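Local coordinates for glycosyl hydrolases family 2, sugar binding domain protein (PDB 6D1P) that probably hydrolyses O-glycosidic bonds as a beta-glucuronidase of glycosyl hydrolase family 2 from a human gut bacterium, at residues R309-E312 and K313-Y317; T348-Q351 and Q352-E355; R466-E469 and F470-D473; V612-S615 and Y616-K620; L654-G658 and V659-R663. All blocks are in the same frame, centred on the assembly; numbering follows the deposited sequence.

Overall arrangement
Contacts 1 to 4 fall within the sequence range of the TIM barrel domain and contact 5 in that of DUF4982; all five are local. Contact 1 is the hairpin of 308-310 and 316-318, and contact 3, a turn after strand 462-466, comes within about 8 Å of it, nearest atoms. Contacts 2 and 4 are turns of two different helices and touch directly: E355 O and Q614 NE2 stand 2.9 Å apart, a probable hydrogen bond. In contact 2 the side chain of E349 is about 6 Å from a bound sodium ion. Contact 5 lies furthest out, its centre about 24 Å from that of contact 4 and about 52 Å from that of contact 3.

Contact 1: R309-E312 and K313-Y317; sequences RFEE and KGPFY
The guanidinium of R309 lies flat on the ring of Y317, planes 18° apart, with NH2 over the ring centre and R309 CZ 3.9 Å from the ring centroid, a stacked cation-pi pair. In the guanidinium plane, at its edge, E311 OE2 takes a straight bond from R309 NH1 (2.9 Å). The other carboxylate oxygen, E311 OE1, sits at the edge of the Y317 ring and accepts from Y317 OH at 2.8 Å, above the carboxylate plane. The two oxygens of one carboxylate hold both partners of the stack. R309 reaches the ring by a bend at chi3 (80°) after an extended start. Across the hairpin, F316 CD1 rests over one face of F310, 3.5 Å from F310 CE1, the rings oblique at 47°. This is a beta hairpin, strands 308-310 and 316-318, closed by a type II beta turn from E311 to G314 in which G314 N bonds to E311 O. Replacing Y317 by an alanine would probably leave the guanidinium without its flat seat and E311 OE1 without its hydroxyl donor. Y317 N to R309 O (2.9 Å) and E311 N to P315 O tie the backbones, while T571 and I421 touch both F310 and F316.

Contact 2: T348-Q351 and Q352-E355; sequences TEMQ and QIKE
I353 meets the preceding turn of its helix with its CG1 branch: CG1 lies 3.3 Å from E349 O, and CD1 ends 4.3 Å from M350 SD, a loose apolar touch. That branch is anti to the carbonyl carbon (chi1 -65°), which runs it back toward E349 and M350. One turn beyond Q351, E355 lies against that residue's carbonyl, its CG 3.2 Å from Q351 O. The flat ends of Q351 and E355 are turned 50° from each other, and Q351 OE1 is 3.9 Å from E355 OE2. Beneath these side chains runs the i to i+4 ladder: Q352 N to T348 O, I353 N to E349 O, K354 N to M350 O at 2.8 Å and nearly straight (177°), and E355 N to Q351 O. Further out, E349 OE1 forms salt bridges with both R330 and K579, which would probably fix the carboxylate near the bound sodium ion. Q352 NE2 bonds to G604 O, and K354 NZ is held by L379 O and G380 O. M350 packs on I372, L375, C376 and L379 of the next helix. These are two successive turns of the helix in a TIM-barrel beta-alpha-beta unit, strand 321-329, helix 343-356 and strand 360-362.

Contact 3: R466-E469 and F470-D473; sequences RRCE and FCKD
Sulfur carries the apolar part: C468 SG stands over one face of the F470 ring, 3.7 Å from its centroid and 15° off the ring normal. F470 puts its CG between backbone N and carbonyl carbon (chi1 63°), which folds the ring back under the sulfur. C471 SG lies 3.7 Å from C468 SG, in contact but too far for a disulfide. On the charged side, E469 OE2 and K472 NZ make a salt bridge at 3.5 Å, the two chains passing at a slant with K472 CE also 3.4 Å from E469 OE2. Each has a second partner: E469 OE1 bonds to Y478 OH, and K472 NZ to A504 O. Backbone bonds tighten the bend, C471 N to C468 O (2.9 Å) and K472 N to E469 O (3.2 Å). F470 and C471 also pack on helix 440-457. This is a Cys sulfur-aromatic contact in a compact turn of the loop joining strands 462-466 and 477-479 of the TIM barrel.

Contact 4: V612-S615 and Y616-K620; sequences VFQS and YWSSK
Aromatic packing leads: F613 and W617, one turn apart, run side by side, and the edge of F613 points at the face of the indole six-membered ring, centroids 5.0 Å apart and planes at 62°. F613 CD1 comes 3.8 Å from W617 CH2. W617 also makes a cation-pi contact with R326. An alanine in place of W617 would probably leave that edge of F613 uncovered and R326 without its partner. Among the polar contacts, S615 OG gives a hydrogen bond to V612 O (2.8 Å), which also lies in the plane of the Y616 ring, at its edge. W617 N is shared between F613 O (2.9 Å) and Q614 O (3.2 Å), and Q614 O also takes S618 N. Q614 CG also packs against S618 CB (3.6 Å). Outside, Y616 OH bonds to D558, the Q614 amide reaches helix 343-356, and F613 stacks on F575. After helix 609-617, S618 OG, anti to the backbone N (chi1 -175°), accepts from K620 N at 3.1 Å: an ST turn at the helix end.

Contact 5: L654-G658 and V659-R663; sequences LFVNG and VSQGR
F655 meets S660 across the hairpin, and its side chain can be followed outward. CB stands 4.2 Å from V659 O. The chain then turns so that CG is anti to the carbonyl carbon (chi1 -51°), bringing the ring alongside the partner strand. CD1 lies 3.6 Å from S660 CA and 3.8 Å from S660 CB, and CE1 is likewise near S660 CB. T690 and T692 of strand 685-695 also touch the F655 side chain. V656, on the face opposite F655, meets Q661 CG with its CG2 at 3.6 Å, both side chains touching V680. The frame is antiparallel: F655 with S660 is a non-hydrogen-bonded pair and V656 with V659 a hydrogen-bonded one, with V656 N to V659 O at 3.0 Å and V659 N to V656 O at 2.9 Å. Q661 N adds a bond to L654 O (2.8 Å). A type I' beta turn, V656 to V659, closes the hairpin; at G658 a CB would jam against the preceding carbonyl. N657 at the turn bonds to K688 N and N687. Three backbone bonds thus set the register, the side-chain touches being between carbons, at strand 659-665, outermost in its five-stranded sheet beside 651-656.

Contact 1: R309-E312 and K313-Y317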
loop_
_atom_site.group_PDB
_atom_site.type_symbol
_atom_site.label_atom_id
_atom_site.label_comp_id
_atom_site.label_asym_id
_atom_site.label_seq_id
_atom_site.Cartn_x
_atom_site.Cartn_y
_atom_site.Cartn_z
ATOM N N ARG A 309 33.914 -35.932 -2.386
ATOM C CA ARG A 309 34.587 -36.077 -1.108
ATOM C C ARG A 309 35.175 -34.728 -0.735
ATOM O O ARG A 309 35.839 -34.088 -1.558
ATOM C CB ARG A 309 35.683 -37.171 -1.206
ATOM C CG ARG A 309 36.753 -37.150 -0.119
ATOM C CD ARG A 309 37.654 -38.416 -0.174
ATOM N NE ARG A 309 38.705 -38.363 -1.197
ATOM C CZ ARG A 309 39.905 -37.829 -0.994
ATOM N NH1 ARG A 309 40.198 -37.305 0.189
ATOM N NH2 ARG A 309 40.807 -37.810 -1.968
ATOM N N PHE A 310 34.904 -34.288 0.485
ATOM C CA PHE A 310 35.579 -33.140 1.065
ATOM C C PHE A 310 36.671 -33.670 1.977
ATOM O O PHE A 310 36.378 -34.354 2.967
ATOM C CB PHE A 310 34.607 -32.252 1.840
ATOM C CG PHE A 310 33.586 -31.570 0.972
ATOM C CD1 PHE A 310 33.851 -30.320 0.424
ATOM C CD2 PHE A 310 32.377 -32.180 0.696
ATOM C CE1 PHE A 310 32.928 -29.690 -0.388
ATOM C CE2 PHE A 310 31.437 -31.547 -0.107
ATOM C CZ PHE A 310 31.716 -30.307 -0.654
ATOM N N GLU A 311 37.926 -33.369 1.634
ATOM C CA GLU A 311 39.063 -33.908 2.371
ATOM C C GLU A 311 39.309 -33.070 3.618
ATOM O O GLU A 311 39.311 -31.833 3.563
ATOM C CB GLU A 311 40.321 -33.949 1.487
ATOM C CG GLU A 311 41.471 -34.849 2.010
ATOM C CD GLU A 311 42.585 -35.105 0.968
ATOM O OE1 GLU A 311 43.145 -34.142 0.389
ATOM O OE2 GLU A 311 42.911 -36.288 0.724
ATOM N N GLU A 312 39.511 -33.756 4.743
ATOM C CA GLU A 312 39.830 -33.089 5.996
ATOM C C GLU A 312 41.096 -32.268 5.845
ATOM O O GLU A 312 42.135 -32.789 5.435
ATOM C CB GLU A 312 39.989 -34.125 7.095
ATOM C CG GLU A 312 40.263 -33.544 8.463
ATOM C CD GLU A 312 39.889 -34.526 9.547
ATOM O OE1 GLU A 312 39.627 -35.698 9.198
ATOM O OE2 GLU A 312 39.827 -34.128 10.729
ATOM N N LYS A 313 41.005 -30.972 6.142
ATOM C CA LYS A 313 42.116 -30.036 5.941
ATOM C C LYS A 313 42.600 -30.015 4.494
ATOM O O LYS A 313 43.725 -29.579 4.212
ATOM C CB LYS A 313 43.291 -30.356 6.882
ATOM C CG LYS A 313 42.996 -30.283 8.360
ATOM C CD LYS A 313 42.743 -28.847 8.804
ATOM C CE LYS A 313 42.444 -28.748 10.290
ATOM N NZ LYS A 313 42.136 -27.339 10.652
ATOM N N GLY A 314 41.777 -30.481 3.556
ATOM C CA GLY A 314 42.187 -30.542 2.169
ATOM C C GLY A 314 41.149 -30.064 1.199
ATOM O O GLY A 314 40.147 -29.485 1.592
ATOM N N PRO A 315 41.347 -30.307 -0.090
ATOM C CA PRO A 315 40.404 -29.773 -1.074
ATOM C C PRO A 315 39.261 -30.725 -1.363
ATOM O O PRO A 315 38.897 -31.601 -0.548
ATOM C CB PRO A 315 41.287 -29.573 -2.313
ATOM C CG PRO A 315 42.320 -30.650 -2.220
ATOM C CD PRO A 315 42.543 -30.904 -0.703
ATOM N N PHE A 316 38.647 -30.551 -2.533
ATOM C CA PHE A 316 37.417 -31.245 -2.900
ATOM C C PHE A 316 37.664 -32.125 -4.133
ATOM O O PHE A 316 38.275 -31.695 -5.132
ATOM C CB PHE A 316 36.301 -30.221 -3.210
ATOM C CG PHE A 316 35.089 -30.803 -3.880
ATOM C CD1 PHE A 316 34.139 -31.484 -3.145
ATOM C CD2 PHE A 316 34.926 -30.697 -5.256
ATOM C CE1 PHE A 316 33.037 -32.056 -3.769
ATOM C CE2 PHE A 316 33.831 -31.264 -5.886
ATOM C CZ PHE A 316 32.884 -31.940 -5.140
ATOM N N TYR A 317 37.186 -33.363 -4.077
ATOM C CA TYR A 317 37.461 -34.353 -5.117
ATOM C C TYR A 317 36.142 -34.798 -5.729
ATOM O O TYR A 317 35.240 -35.262 -5.024
ATOM C CB TYR A 317 38.215 -35.561 -4.555
ATOM C CG TYR A 317 39.578 -35.236 -4.004
ATOM C CD1 TYR A 317 39.717 -34.661 -2.748
ATOM C CD2 TYR A 317 40.735 -35.500 -4.739
ATOM C CE1 TYR A 317 40.971 -34.343 -2.234
ATOM C CE2 TYR A 317 42.001 -35.190 -4.229
ATOM C CZ TYR A 317 42.109 -34.626 -2.971
ATOM O OH TYR A 317 43.336 -34.306 -2.427
#

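Contact 2: T348-Q351 and Q352-E355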
loop_
_atom_site.group_PDB
_atom_site.type_symbol
_atom_site.label_atom_id
_atom_site.label_comp_id
_atom_site.label_asym_id
_atom_site.label_seq_id
_atom_site.Cartn_x
_atom_site.Cartn_y
_atom_site.Cartn_z
ATOM N N THR A 348 17.572 -18.532 -19.522
ATOM C CA THR A 348 18.492 -17.492 -19.958
ATOM C C THR A 348 19.573 -17.237 -18.915
ATOM O O THR A 348 20.760 -17.132 -19.248
ATOM C CB THR A 348 17.708 -16.209 -20.246
ATOM O OG1 THR A 348 16.852 -16.422 -21.371
ATOM C CG2 THR A 348 18.660 -15.057 -20.534
ATOM N N GLU A 349 19.174 -17.152 -17.637
ATOM C CA GLU A 349 20.114 -16.761 -16.589
ATOM C C GLU A 349 21.086 -17.886 -16.273
ATOM O O GLU A 349 22.298 -17.662 -16.163
ATOM C CB GLU A 349 19.353 -16.335 -15.335
ATOM C CG GLU A 349 20.218 -16.170 -14.086
ATOM C CD GLU A 349 19.368 -15.894 -12.837
ATOM O OE1 GLU A 349 18.113 -15.829 -12.988
ATOM O OE2 GLU A 349 19.938 -15.755 -11.720
ATOM N N MET A 350 20.575 -19.104 -16.115
ATOM C CA MET A 350 21.459 -20.231 -15.827
ATOM C C MET A 350 22.470 -20.437 -16.956
ATOM O O MET A 350 23.662 -20.653 -16.697
ATOM C CB MET A 350 20.632 -21.493 -15.569
ATOM C CG MET A 350 19.658 -21.366 -14.393
ATOM S SD MET A 350 20.441 -20.760 -12.877
ATOM C CE MET A 350 21.638 -22.052 -12.568
ATOM N N GLN A 351 22.031 -20.308 -18.215
ATOM C CA GLN A 351 22.980 -20.351 -19.329
ATOM C C GLN A 351 24.039 -19.267 -19.197
ATOM O O GLN A 351 25.224 -19.520 -19.435
ATOM C CB GLN A 351 22.254 -20.217 -20.674
ATOM C CG GLN A 351 22.003 -21.544 -21.373
ATOM C CD GLN A 351 21.203 -21.402 -22.662
ATOM O OE1 GLN A 351 21.599 -20.672 -23.584
ATOM N NE2 GLN A 351 20.070 -22.114 -22.737
ATOM N N GLN A 352 23.636 -18.055 -18.821
ATOM C CA GLN A 352 24.608 -16.979 -18.671
ATOM C C GLN A 352 25.659 -17.336 -17.625
ATOM O O GLN A 352 26.847 -17.008 -17.775
ATOM C CB GLN A 352 23.884 -15.690 -18.288
ATOM C CG GLN A 352 24.533 -14.398 -18.767
ATOM C CD GLN A 352 23.719 -13.163 -18.345
ATOM O OE1 GLN A 352 22.847 -13.259 -17.484
ATOM N NE2 GLN A 352 24.008 -12.011 -18.942
ATOM N N ILE A 353 25.231 -18.020 -16.563
ATOM C CA ILE A 353 26.140 -18.442 -15.506
ATOM C C ILE A 353 27.077 -19.527 -16.024
ATOM O O ILE A 353 28.305 -19.426 -15.890
ATOM C CB ILE A 353 25.335 -18.919 -14.279
ATOM C CG1 ILE A 353 24.545 -17.745 -13.688
ATOM C CG2 ILE A 353 26.246 -19.582 -13.255
ATOM C CD1 ILE A 353 23.765 -18.066 -12.452
ATOM N N LYS A 354 26.502 -20.580 -16.617
ATOM C CA LYS A 354 27.303 -21.650 -17.202
ATOM C C LYS A 354 28.339 -21.100 -18.178
ATOM O O LYS A 354 29.514 -21.471 -18.122
ATOM C CB LYS A 354 26.394 -22.661 -17.898
ATOM C CG LYS A 354 27.165 -23.797 -18.557
ATOM C CD LYS A 354 27.755 -24.738 -17.521
ATOM C CE LYS A 354 28.609 -25.823 -18.185
ATOM N NZ LYS A 354 28.886 -26.924 -17.215
ATOM N N GLU A 355 27.928 -20.168 -19.044
ATOM C CA GLU A 355 28.841 -19.554 -20.004
ATOM C C GLU A 355 29.912 -18.705 -19.345
ATOM O O GLU A 355 30.910 -18.388 -20.000
ATOM C CB GLU A 355 28.059 -18.690 -20.989
ATOM C CG GLU A 355 27.219 -19.524 -21.902
ATOM C CD GLU A 355 26.185 -18.725 -22.652
ATOM O OE1 GLU A 355 26.281 -17.472 -22.651
ATOM O OE2 GLU A 355 25.266 -19.362 -23.227
#

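Contact 3: R466-E469 and F470-D473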
loop_
_atom_site.group_PDB
_atom_site.type_symbol
_atom_site.label_atom_id
_atom_site.label_comp_id
_atom_site.label_asym_id
_atom_site.label_seq_id
_atom_site.Cartn_x
_atom_site.Cartn_y
_atom_site.Cartn_z
ATOM N N ARG A 466 27.049 -21.304 7.135
ATOM C CA ARG A 466 27.906 -20.150 6.886
ATOM C C ARG A 466 27.852 -19.188 8.068
ATOM O O ARG A 466 26.764 -18.805 8.514
ATOM C CB ARG A 466 27.511 -19.403 5.594
ATOM C CG ARG A 466 28.511 -18.279 5.272
ATOM C CD ARG A 466 28.167 -17.381 4.098
ATOM N NE ARG A 466 29.046 -16.219 4.147
ATOM C CZ ARG A 466 28.759 -15.107 4.811
ATOM N NH1 ARG A 466 27.594 -15.006 5.431
ATOM N NH2 ARG A 466 29.622 -14.101 4.852
ATOM N N ARG A 467 29.028 -18.802 8.568
ATOM C CA ARG A 467 29.199 -17.741 9.562
ATOM C C ARG A 467 28.380 -18.013 10.827
ATOM O O ARG A 467 27.349 -17.391 11.083
ATOM C CB ARG A 467 28.825 -16.370 8.994
ATOM C CG ARG A 467 29.577 -15.246 9.660
ATOM C CD ARG A 467 28.966 -13.904 9.394
ATOM N NE ARG A 467 27.986 -13.563 10.430
ATOM C CZ ARG A 467 27.535 -12.329 10.637
ATOM N NH1 ARG A 467 27.980 -11.346 9.874
ATOM N NH2 ARG A 467 26.661 -12.071 11.615
ATOM N N CYS A 468 28.878 -18.961 11.620
ATOM C CA CYS A 468 28.384 -19.146 12.987
ATOM C C CYS A 468 29.494 -19.895 13.728
ATOM O O CYS A 468 29.475 -21.124 13.804
ATOM C CB CYS A 468 27.071 -19.897 13.056
ATOM S SG CYS A 468 26.414 -19.929 14.768
ATOM N N GLU A 469 30.461 -19.135 14.251
ATOM C CA GLU A 469 31.682 -19.763 14.748
ATOM C C GLU A 469 31.396 -20.730 15.889
ATOM O O GLU A 469 32.029 -21.787 15.970
ATOM C CB GLU A 469 32.695 -18.706 15.182
ATOM C CG GLU A 469 33.265 -17.895 14.026
ATOM C CD GLU A 469 33.949 -18.745 12.929
ATOM O OE1 GLU A 469 33.572 -18.588 11.740
ATOM O OE2 GLU A 469 34.871 -19.543 13.256
ATOM N N PHE A 470 30.420 -20.411 16.757
ATOM C CA PHE A 470 30.130 -21.287 17.891
ATOM C C PHE A 470 29.313 -22.518 17.513
ATOM O O PHE A 470 28.961 -23.308 18.399
ATOM C CB PHE A 470 29.427 -20.509 19.020
ATOM C CG PHE A 470 28.067 -19.945 18.662
ATOM C CD1 PHE A 470 27.916 -18.598 18.366
ATOM C CD2 PHE A 470 26.936 -20.739 18.680
ATOM C CE1 PHE A 470 26.665 -18.059 18.055
ATOM C CE2 PHE A 470 25.682 -20.203 18.377
ATOM C CZ PHE A 470 25.556 -18.864 18.053
ATOM N N CYS A 471 28.985 -22.694 16.241
ATOM C CA CYS A 471 28.390 -23.929 15.752
ATOM C C CYS A 471 29.248 -24.630 14.710
ATOM O O CYS A 471 28.831 -25.678 14.212
ATOM C CB CYS A 471 27.008 -23.666 15.132
ATOM S SG CYS A 471 25.688 -23.230 16.275
ATOM N N LYS A 472 30.414 -24.070 14.351
ATOM C CA LYS A 472 31.146 -24.510 13.151
ATOM C C LYS A 472 31.542 -25.992 13.201
ATOM O O LYS A 472 31.656 -26.632 12.151
ATOM C CB LYS A 472 32.399 -23.647 12.952
ATOM C CG LYS A 472 33.540 -24.011 13.927
ATOM C CD LYS A 472 34.610 -22.927 14.020
ATOM C CE LYS A 472 35.482 -22.873 12.781
ATOM N NZ LYS A 472 36.861 -22.408 13.105
ATOM N N ASP A 473 31.728 -26.555 14.400
ATOM C CA ASP A 473 32.157 -27.942 14.583
ATOM C C ASP A 473 31.042 -28.948 14.333
ATOM O O ASP A 473 31.326 -30.152 14.274
ATOM C CB ASP A 473 32.683 -28.153 16.009
ATOM C CG ASP A 473 31.658 -27.730 17.076
ATOM O OD1 ASP A 473 31.275 -26.531 17.091
ATOM O OD2 ASP A 473 31.208 -28.587 17.880
#

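Contact 4: V612-S615 and Y616-K620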
loop_
_atom_site.group_PDB
_atom_site.type_symbol
_atom_site.label_atom_id
_atom_site.label_comp_id
_atom_site.label_asym_id
_atom_site.label_seq_id
_atom_site.Cartn_x
_atom_site.Cartn_y
_atom_site.Cartn_z
ATOM N N VAL A 612 35.856 -10.656 -16.410
ATOM C CA VAL A 612 36.982 -11.053 -15.578
ATOM C C VAL A 612 36.832 -12.508 -15.172
ATOM O O VAL A 612 37.746 -13.317 -15.368
ATOM C CB VAL A 612 37.104 -10.132 -14.359
ATOM C CG1 VAL A 612 38.204 -10.629 -13.462
ATOM C CG2 VAL A 612 37.362 -8.703 -14.820
ATOM N N PHE A 613 35.654 -12.875 -14.654
ATOM C CA PHE A 613 35.407 -14.277 -14.310
ATOM C C PHE A 613 35.472 -15.162 -15.543
ATOM O O PHE A 613 36.045 -16.261 -15.498
ATOM C CB PHE A 613 34.046 -14.453 -13.619
ATOM C CG PHE A 613 34.062 -14.104 -12.145
ATOM C CD1 PHE A 613 34.556 -15.004 -11.210
ATOM C CD2 PHE A 613 33.609 -12.872 -11.702
ATOM C CE1 PHE A 613 34.606 -14.689 -9.878
ATOM C CE2 PHE A 613 33.639 -12.548 -10.345
ATOM C CZ PHE A 613 34.141 -13.457 -9.434
ATOM N N GLN A 614 34.875 -14.714 -16.650
ATOM C CA GLN A 614 34.808 -15.565 -17.829
ATOM C C GLN A 614 36.206 -15.850 -18.357
ATOM O O GLN A 614 36.524 -16.992 -18.711
ATOM C CB GLN A 614 33.945 -14.917 -18.908
ATOM C CG GLN A 614 33.581 -15.838 -20.079
ATOM C CD GLN A 614 32.600 -15.177 -21.050
ATOM O OE1 GLN A 614 32.849 -14.072 -21.549
ATOM N NE2 GLN A 614 31.472 -15.847 -21.303
ATOM N N SER A 615 37.070 -14.835 -18.355
ATOM C CA SER A 615 38.416 -15.005 -18.867
ATOM C C SER A 615 39.217 -16.008 -18.046
ATOM O O SER A 615 40.156 -16.607 -18.576
ATOM C CB SER A 615 39.135 -13.662 -18.898
ATOM O OG SER A 615 39.391 -13.207 -17.592
ATOM N N TYR A 616 38.858 -16.213 -16.774
ATOM C CA TYR A 616 39.558 -17.160 -15.910
ATOM C C TYR A 616 38.918 -18.537 -15.902
ATOM O O TYR A 616 39.609 -19.537 -15.699
ATOM C CB TYR A 616 39.592 -16.641 -14.471
ATOM C CG TYR A 616 40.759 -15.757 -14.090
ATOM C CD1 TYR A 616 41.939 -16.309 -13.605
ATOM C CD2 TYR A 616 40.669 -14.372 -14.164
ATOM C CE1 TYR A 616 43.010 -15.509 -13.230
ATOM C CE2 TYR A 616 41.737 -13.559 -13.789
ATOM C CZ TYR A 616 42.908 -14.141 -13.317
ATOM O OH TYR A 616 43.983 -13.365 -12.925
ATOM N N TRP A 617 37.615 -18.620 -16.130
ATOM C CA TRP A 617 36.887 -19.853 -15.867
ATOM C C TRP A 617 36.374 -20.540 -17.111
ATOM O O TRP A 617 36.220 -21.766 -17.107
ATOM C CB TRP A 617 35.687 -19.578 -14.939
ATOM C CG TRP A 617 36.052 -19.322 -13.516
ATOM C CD1 TRP A 617 37.312 -19.327 -12.967
ATOM C CD2 TRP A 617 35.147 -19.053 -12.438
ATOM N NE1 TRP A 617 37.241 -19.070 -11.613
ATOM C CE2 TRP A 617 35.925 -18.899 -11.264
ATOM C CE3 TRP A 617 33.753 -18.930 -12.349
ATOM C CZ2 TRP A 617 35.354 -18.614 -10.021
ATOM C CZ3 TRP A 617 33.182 -18.644 -11.094
ATOM C CH2 TRP A 617 33.985 -18.493 -9.957
ATOM N N SER A 618 36.058 -19.782 -18.150
ATOM C CA SER A 618 35.453 -20.356 -19.339
ATOM C C SER A 618 36.511 -21.044 -20.191
ATOM O O SER A 618 37.630 -20.540 -20.339
ATOM C CB SER A 618 34.761 -19.274 -20.161
ATOM O OG SER A 618 34.082 -19.859 -21.249
ATOM N N SER A 619 36.146 -22.201 -20.751
ATOM C CA SER A 619 36.982 -22.856 -21.750
ATOM C C SER A 619 36.763 -22.304 -23.154
ATOM O O SER A 619 37.558 -22.595 -24.052
ATOM C CB SER A 619 36.743 -24.372 -21.728
ATOM O OG SER A 619 35.370 -24.692 -21.547
ATOM N N LYS A 620 35.739 -21.484 -23.360
ATOM C CA LYS A 620 35.412 -20.996 -24.690
ATOM C C LYS A 620 36.182 -19.715 -24.984
ATOM O O LYS A 620 36.066 -18.743 -24.219
ATOM C CB LYS A 620 33.922 -20.737 -24.828
ATOM C CG LYS A 620 33.529 -20.512 -26.265
ATOM C CD LYS A 620 32.314 -19.640 -26.456
ATOM C CE LYS A 620 31.987 -19.594 -27.943
ATOM N NZ LYS A 620 30.901 -18.659 -28.231
HETATM O O HOH W 1 41.415 -19.262 -18.638
#

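Contact 5: L654-G658 and V659-R663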
loop_
_atom_site.group_PDB
_atom_site.type_symbol
_atom_site.label_atom_id
_atom_site.label_comp_id
_atom_site.label_asym_id
_atom_site.label_seq_id
_atom_site.Cartn_x
_atom_site.Cartn_y
_atom_site.Cartn_z
ATOM N N LEU A 654 47.015 -5.668 -28.883
ATOM C CA LEU A 654 46.259 -4.444 -28.722
ATOM C C LEU A 654 46.628 -3.475 -29.831
ATOM O O LEU A 654 47.797 -3.373 -30.217
ATOM C CB LEU A 654 46.543 -3.806 -27.359
ATOM C CG LEU A 654 45.592 -2.671 -26.994
ATOM C CD1 LEU A 654 44.212 -3.235 -26.678
ATOM C CD2 LEU A 654 46.139 -1.838 -25.843
ATOM N N PHE A 655 45.627 -2.767 -30.344
ATOM C CA PHE A 655 45.851 -1.704 -31.310
ATOM C C PHE A 655 45.172 -0.450 -30.793
ATOM O O PHE A 655 44.015 -0.503 -30.358
ATOM C CB PHE A 655 45.297 -2.046 -32.698
ATOM C CG PHE A 655 45.737 -3.379 -33.237
ATOM C CD1 PHE A 655 46.824 -3.470 -34.099
ATOM C CD2 PHE A 655 45.027 -4.529 -32.938
ATOM C CE1 PHE A 655 47.215 -4.701 -34.618
ATOM C CE2 PHE A 655 45.417 -5.767 -33.446
ATOM C CZ PHE A 655 46.512 -5.848 -34.289
ATOM N N VAL A 656 45.885 0.668 -30.847
ATOM C CA VAL A 656 45.354 1.967 -30.468
ATOM C C VAL A 656 45.472 2.896 -31.675
ATOM O O VAL A 656 46.582 3.139 -32.174
ATOM C CB VAL A 656 46.082 2.536 -29.246
ATOM C CG1 VAL A 656 45.482 3.882 -28.848
ATOM C CG2 VAL A 656 45.991 1.540 -28.112
ATOM N N ASN A 657 44.324 3.394 -32.153
ATOM C CA ASN A 657 44.271 4.314 -33.296
ATOM C C ASN A 657 45.029 3.755 -34.503
ATOM O O ASN A 657 45.767 4.466 -35.188
ATOM C CB ASN A 657 44.795 5.699 -32.897
ATOM C CG ASN A 657 43.845 6.438 -31.964
ATOM O OD1 ASN A 657 42.635 6.201 -31.983
ATOM N ND2 ASN A 657 44.386 7.348 -31.155
ATOM N N GLY A 658 44.849 2.454 -34.759
ATOM C CA GLY A 658 45.531 1.761 -35.833
ATOM C C GLY A 658 46.938 1.277 -35.524
ATOM O O GLY A 658 47.432 0.386 -36.224
ATOM N N VAL A 659 47.591 1.825 -34.499
ATOM C CA VAL A 659 48.982 1.517 -34.178
ATOM C C VAL A 659 49.049 0.334 -33.214
ATOM O O VAL A 659 48.606 0.435 -32.061
ATOM C CB VAL A 659 49.676 2.739 -33.565
ATOM C CG1 VAL A 659 51.134 2.410 -33.240
ATOM C CG2 VAL A 659 49.543 3.933 -34.489
ATOM N N SER A 660 49.639 -0.775 -33.674
ATOM C CA SER A 660 49.854 -1.931 -32.805
ATOM C C SER A 660 50.697 -1.554 -31.589
ATOM O O SER A 660 51.666 -0.795 -31.692
ATOM C CB SER A 660 50.535 -3.069 -33.564
ATOM O OG SER A 660 50.865 -4.135 -32.681
ATOM N N GLN A 661 50.305 -2.077 -30.425
ATOM C CA GLN A 661 50.984 -1.801 -29.167
ATOM C C GLN A 661 51.726 -3.016 -28.621
ATOM O O GLN A 661 52.309 -2.935 -27.529
ATOM C CB GLN A 661 49.979 -1.287 -28.131
ATOM C CG GLN A 661 49.238 -0.039 -28.579
ATOM C CD GLN A 661 50.155 1.154 -28.818
ATOM O OE1 GLN A 661 50.277 1.652 -29.949
ATOM N NE2 GLN A 661 50.782 1.641 -27.750
ATOM N N GLY A 662 51.720 -4.136 -29.347
ATOM C CA GLY A 662 52.458 -5.316 -28.943
ATOM C C GLY A 662 51.588 -6.538 -28.724
ATOM O O GLY A 662 50.464 -6.449 -28.218
ATOM N N ARG A 663 52.100 -7.687 -29.127
ATOM C CA ARG A 663 51.505 -8.968 -28.782
ATOM C C ARG A 663 52.012 -9.383 -27.403
ATOM O O ARG A 663 53.207 -9.263 -27.111
ATOM C CB ARG A 663 51.879 -10.002 -29.846
ATOM C CG ARG A 663 50.890 -11.112 -30.077
ATOM C CD ARG A 663 50.951 -11.536 -31.538
ATOM N NE ARG A 663 50.387 -12.865 -31.762
ATOM C CZ ARG A 663 50.112 -13.363 -32.968
ATOM N NH1 ARG A 663 50.338 -12.632 -34.057
ATOM N NH2 ARG A 663 49.604 -14.587 -33.082
#